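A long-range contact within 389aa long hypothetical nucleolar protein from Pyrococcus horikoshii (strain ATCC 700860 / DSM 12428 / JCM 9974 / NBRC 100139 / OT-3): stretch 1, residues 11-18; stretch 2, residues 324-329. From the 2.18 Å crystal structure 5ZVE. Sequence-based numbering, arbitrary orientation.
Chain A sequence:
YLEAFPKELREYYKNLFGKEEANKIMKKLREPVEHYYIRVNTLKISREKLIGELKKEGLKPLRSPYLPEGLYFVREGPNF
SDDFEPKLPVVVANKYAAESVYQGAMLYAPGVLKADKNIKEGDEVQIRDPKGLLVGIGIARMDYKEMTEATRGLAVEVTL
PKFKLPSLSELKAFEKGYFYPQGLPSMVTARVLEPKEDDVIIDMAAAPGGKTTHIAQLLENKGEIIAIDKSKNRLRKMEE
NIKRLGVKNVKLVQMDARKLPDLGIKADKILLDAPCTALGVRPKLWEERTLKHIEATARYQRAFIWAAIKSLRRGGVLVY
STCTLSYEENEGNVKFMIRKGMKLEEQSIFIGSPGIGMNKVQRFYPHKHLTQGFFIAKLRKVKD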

# COMPACT_ATOMS: atom_id res chain seq x y z
N GLU A 11 -12.24 1.71 20.36
CA GLU A 11 -12.35 0.77 21.47
C GLU A 11 -11.72 -0.57 21.11
O GLU A 11 -11.09 -1.21 21.94
N TYR A 12 -11.91 -0.98 19.86
CA TYR A 12 -11.34 -2.22 19.37
C TYR A 12 -9.82 -2.18 19.46
O TYR A 12 -9.20 -3.09 20.01
N TYR A 13 -9.24 -1.10 18.95
CA TYR A 13 -7.79 -0.92 19.01
C TYR A 13 -7.28 -0.90 20.44
O TYR A 13 -6.28 -1.56 20.76
N LYS A 14 -7.95 -0.15 21.31
CA LYS A 14 -7.56 -0.08 22.72
C LYS A 14 -7.57 -1.46 23.35
O LYS A 14 -6.66 -1.82 24.10
N ASN A 15 -8.60 -2.24 23.05
CA ASN A 15 -8.72 -3.60 23.58
C ASN A 15 -7.62 -4.50 23.05
O ASN A 15 -7.10 -5.36 23.77
N LEU A 16 -7.25 -4.31 21.79
CA LEU A 16 -6.35 -5.22 21.11
C LEU A 16 -4.88 -4.86 21.33
O LEU A 16 -4.01 -5.74 21.37
N PHE A 17 -4.60 -3.57 21.46
CA PHE A 17 -3.22 -3.11 21.59
C PHE A 17 -2.91 -2.48 22.94
O PHE A 17 -1.75 -2.35 23.32
N GLY A 18 -3.95 -2.09 23.67
CA GLY A 18 -3.75 -1.30 24.87
C GLY A 18 -3.91 0.17 24.52
O GLY A 18 -3.58 0.56 23.40
N THR A 324 -3.74 -4.68 6.93
CA THR A 324 -4.72 -4.36 7.96
C THR A 324 -4.20 -4.75 9.34
O THR A 324 -3.29 -5.57 9.47
N LEU A 325 -4.77 -4.15 10.37
CA LEU A 325 -4.31 -4.37 11.74
C LEU A 325 -5.13 -5.39 12.52
O LEU A 325 -4.68 -5.87 13.56
N SER A 326 -6.32 -5.73 12.03
CA SER A 326 -7.27 -6.52 12.81
C SER A 326 -6.72 -7.89 13.19
O SER A 326 -5.91 -8.47 12.46
N TYR A 327 -7.15 -8.39 14.34
CA TYR A 327 -6.79 -9.74 14.76
C TYR A 327 -7.44 -10.77 13.85
O TYR A 327 -6.78 -11.70 13.37
N GLU A 328 -8.75 -10.62 13.63
CA GLU A 328 -9.55 -11.62 12.93
C GLU A 328 -9.04 -11.91 11.51
O GLU A 328 -9.01 -13.06 11.09
N GLU A 329 -8.62 -10.86 10.80
CA GLU A 329 -8.14 -11.03 9.43
C GLU A 329 -6.71 -11.56 9.39
O GLU A 329 -6.22 -11.98 8.35

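Which side chains of the helix reach the distant segment? Residues 11–17 are helical, and the side chains that contact residues 324–329 come from Tyr-12, Tyr-13, Leu-16 and Phe-17. Tyr-12, Leu-16 and Phe-17 point their CA-to-CB bonds toward the second stretch; that of Tyr-13 runs sideways, but the end of its side chain comes nearer. Glu-11, Lys-14 and Asn-15 stay out of reach. The backbones remain well apart, with the CA atoms of Leu-16 and Tyr-327 separated by 7.8 Å, and side chains span the space between them. About 300 Å² of surface is buried, both sides summed.

What polar bonds hold the two stretches together? Both center on the hydroxyl of Tyr-12, whose t rotamer (chi1 175°) carries the ring across the gap. Tyr-327 N donates to Tyr-12 OH at 2.9 Å, with an angle of 157° at the hydrogen, and Tyr-12 OH in turn donates to Glu-328 OE1 at 2.6 Å. One hydroxyl thus serves as acceptor and donor, linking a backbone amide to a carboxylate. Glu-328 starts sideways, but its m, p rotamer (chi1 -69°, chi2 81°) brings the carboxylate back to the hydroxyl. These partners lie at the ring edge, near its plane, as does Ser-326 CA, 3.5 Å from Tyr-12 OH.

Where is the apolar packing? Leu-325, pointing toward the helix in an m, t rotamer, meets two aromatic residues, both with chi1 in m. Its CD1 lies 4.2 Å from Tyr-13 CZ, approaching that ring obliquely, while its CB lies 4.1 Å from Phe-17 CZ. The carbonyl also takes part in the packing: Leu-325 O sits at the edge of the Phe-17 ring, 3.9 Å from Phe-17 CZ. Leu-16, in a t, p rotamer, places its CD1 4.1 Å from Tyr-327 CB and its CD2 3.9 Å from Tyr-327 N. The Tyr-327 side chain adopts t and its end leads away from the helix; its hydroxyl is hydrogen-bonded elsewhere in the structure.

What supports the segment that receives the helix? Ser-326, in the p rotamer, makes local bonds with Glu-329: its OG accepts from Glu-329 N at 3.2 Å and donates to Glu-329 OE2 at 2.8 Å. This pairing of backbone and side chain ties together the turn that carries Tyr-327 and Glu-328, the two residues bonded to Tyr-12. Within the first stretch, the helix is held by backbone hydrogen bonds such as Leu-16 N to Tyr-12 O at 2.9 Å.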

# COMPACT_ATOMS: atom_id res chain seq x y z
CB GLU A 11 -13.82 0.57 21.88
CG GLU A 11 -14.53 1.84 22.34
CD GLU A 11 -13.92 2.42 23.60
OE1 GLU A 11 -13.22 1.68 24.34
OE2 GLU A 11 -14.12 3.63 23.86
CB TYR A 12 -11.79 -2.49 17.93
CG TYR A 12 -11.16 -3.71 17.29
CD1 TYR A 12 -11.74 -4.97 17.43
CD2 TYR A 12 -9.99 -3.61 16.56
CE1 TYR A 12 -11.15 -6.09 16.86
CE2 TYR A 12 -9.40 -4.71 15.98
CZ TYR A 12 -9.98 -5.95 16.13
OH TYR A 12 -9.38 -7.04 15.55
CB TYR A 13 -7.38 0.37 18.30
CG TYR A 13 -7.47 0.32 16.79
CD1 TYR A 13 -7.35 -0.89 16.10
CD2 TYR A 13 -7.67 1.47 16.04
CE1 TYR A 13 -7.43 -0.94 14.72
CE2 TYR A 13 -7.75 1.44 14.67
CZ TYR A 13 -7.63 0.23 14.01
OH TYR A 13 -7.71 0.20 12.64
CB LYS A 14 -8.47 0.87 23.50
CG LYS A 14 -8.29 2.34 23.15
CD LYS A 14 -9.37 3.22 23.77
CE LYS A 14 -9.18 4.68 23.38
NZ LYS A 14 -10.31 5.55 23.83
CB ASN A 15 -10.08 -4.19 23.24
CG ASN A 15 -11.18 -3.66 24.12
OD1 ASN A 15 -10.94 -3.26 25.25
ND2 ASN A 15 -12.41 -3.67 23.60
CB LEU A 16 -6.66 -5.26 19.62
CG LEU A 16 -5.77 -6.17 18.78
CD1 LEU A 16 -5.87 -7.60 19.27
CD2 LEU A 16 -6.12 -6.05 17.31
CB PHE A 17 -2.89 -2.10 20.49
CG PHE A 17 -3.11 -2.60 19.09
CD1 PHE A 17 -2.38 -3.67 18.60
CD2 PHE A 17 -4.05 -2.00 18.27
CE1 PHE A 17 -2.58 -4.13 17.31
CE2 PHE A 17 -4.25 -2.45 16.98
CZ PHE A 17 -3.51 -3.52 16.50
CB THR A 324 -6.06 -5.06 7.70
OG1 THR A 324 -7.10 -4.39 8.42
CG2 THR A 324 -6.01 -6.52 8.12
CB LEU A 325 -4.33 -3.04 12.49
CG LEU A 325 -3.41 -1.96 11.91
CD1 LEU A 325 -3.84 -0.59 12.43
CD2 LEU A 325 -1.98 -2.25 12.29
CB SER A 326 -8.59 -6.68 12.06
OG SER A 326 -8.49 -7.67 11.05
CB TYR A 327 -7.19 -9.99 16.21
CG TYR A 327 -6.72 -11.33 16.72
CD1 TYR A 327 -5.47 -11.47 17.30
CD2 TYR A 327 -7.52 -12.46 16.60
CE1 TYR A 327 -5.03 -12.70 17.76
CE2 TYR A 327 -7.09 -13.69 17.05
CZ TYR A 327 -5.85 -13.80 17.63
OH TYR A 327 -5.42 -15.03 18.08
CB GLU A 328 -11.02 -11.18 12.85
CG GLU A 328 -11.78 -11.18 14.17
CD GLU A 328 -11.52 -9.94 15.01
OE1 GLU A 328 -10.75 -9.06 14.56
OE2 GLU A 328 -12.09 -9.83 16.12
CB GLU A 329 -8.20 -9.71 8.65
CG GLU A 329 -9.59 -9.13 8.48
CD GLU A 329 -9.56 -7.72 7.92
OE1 GLU A 329 -9.35 -7.57 6.70
OE2 GLU A 329 -9.73 -6.76 8.69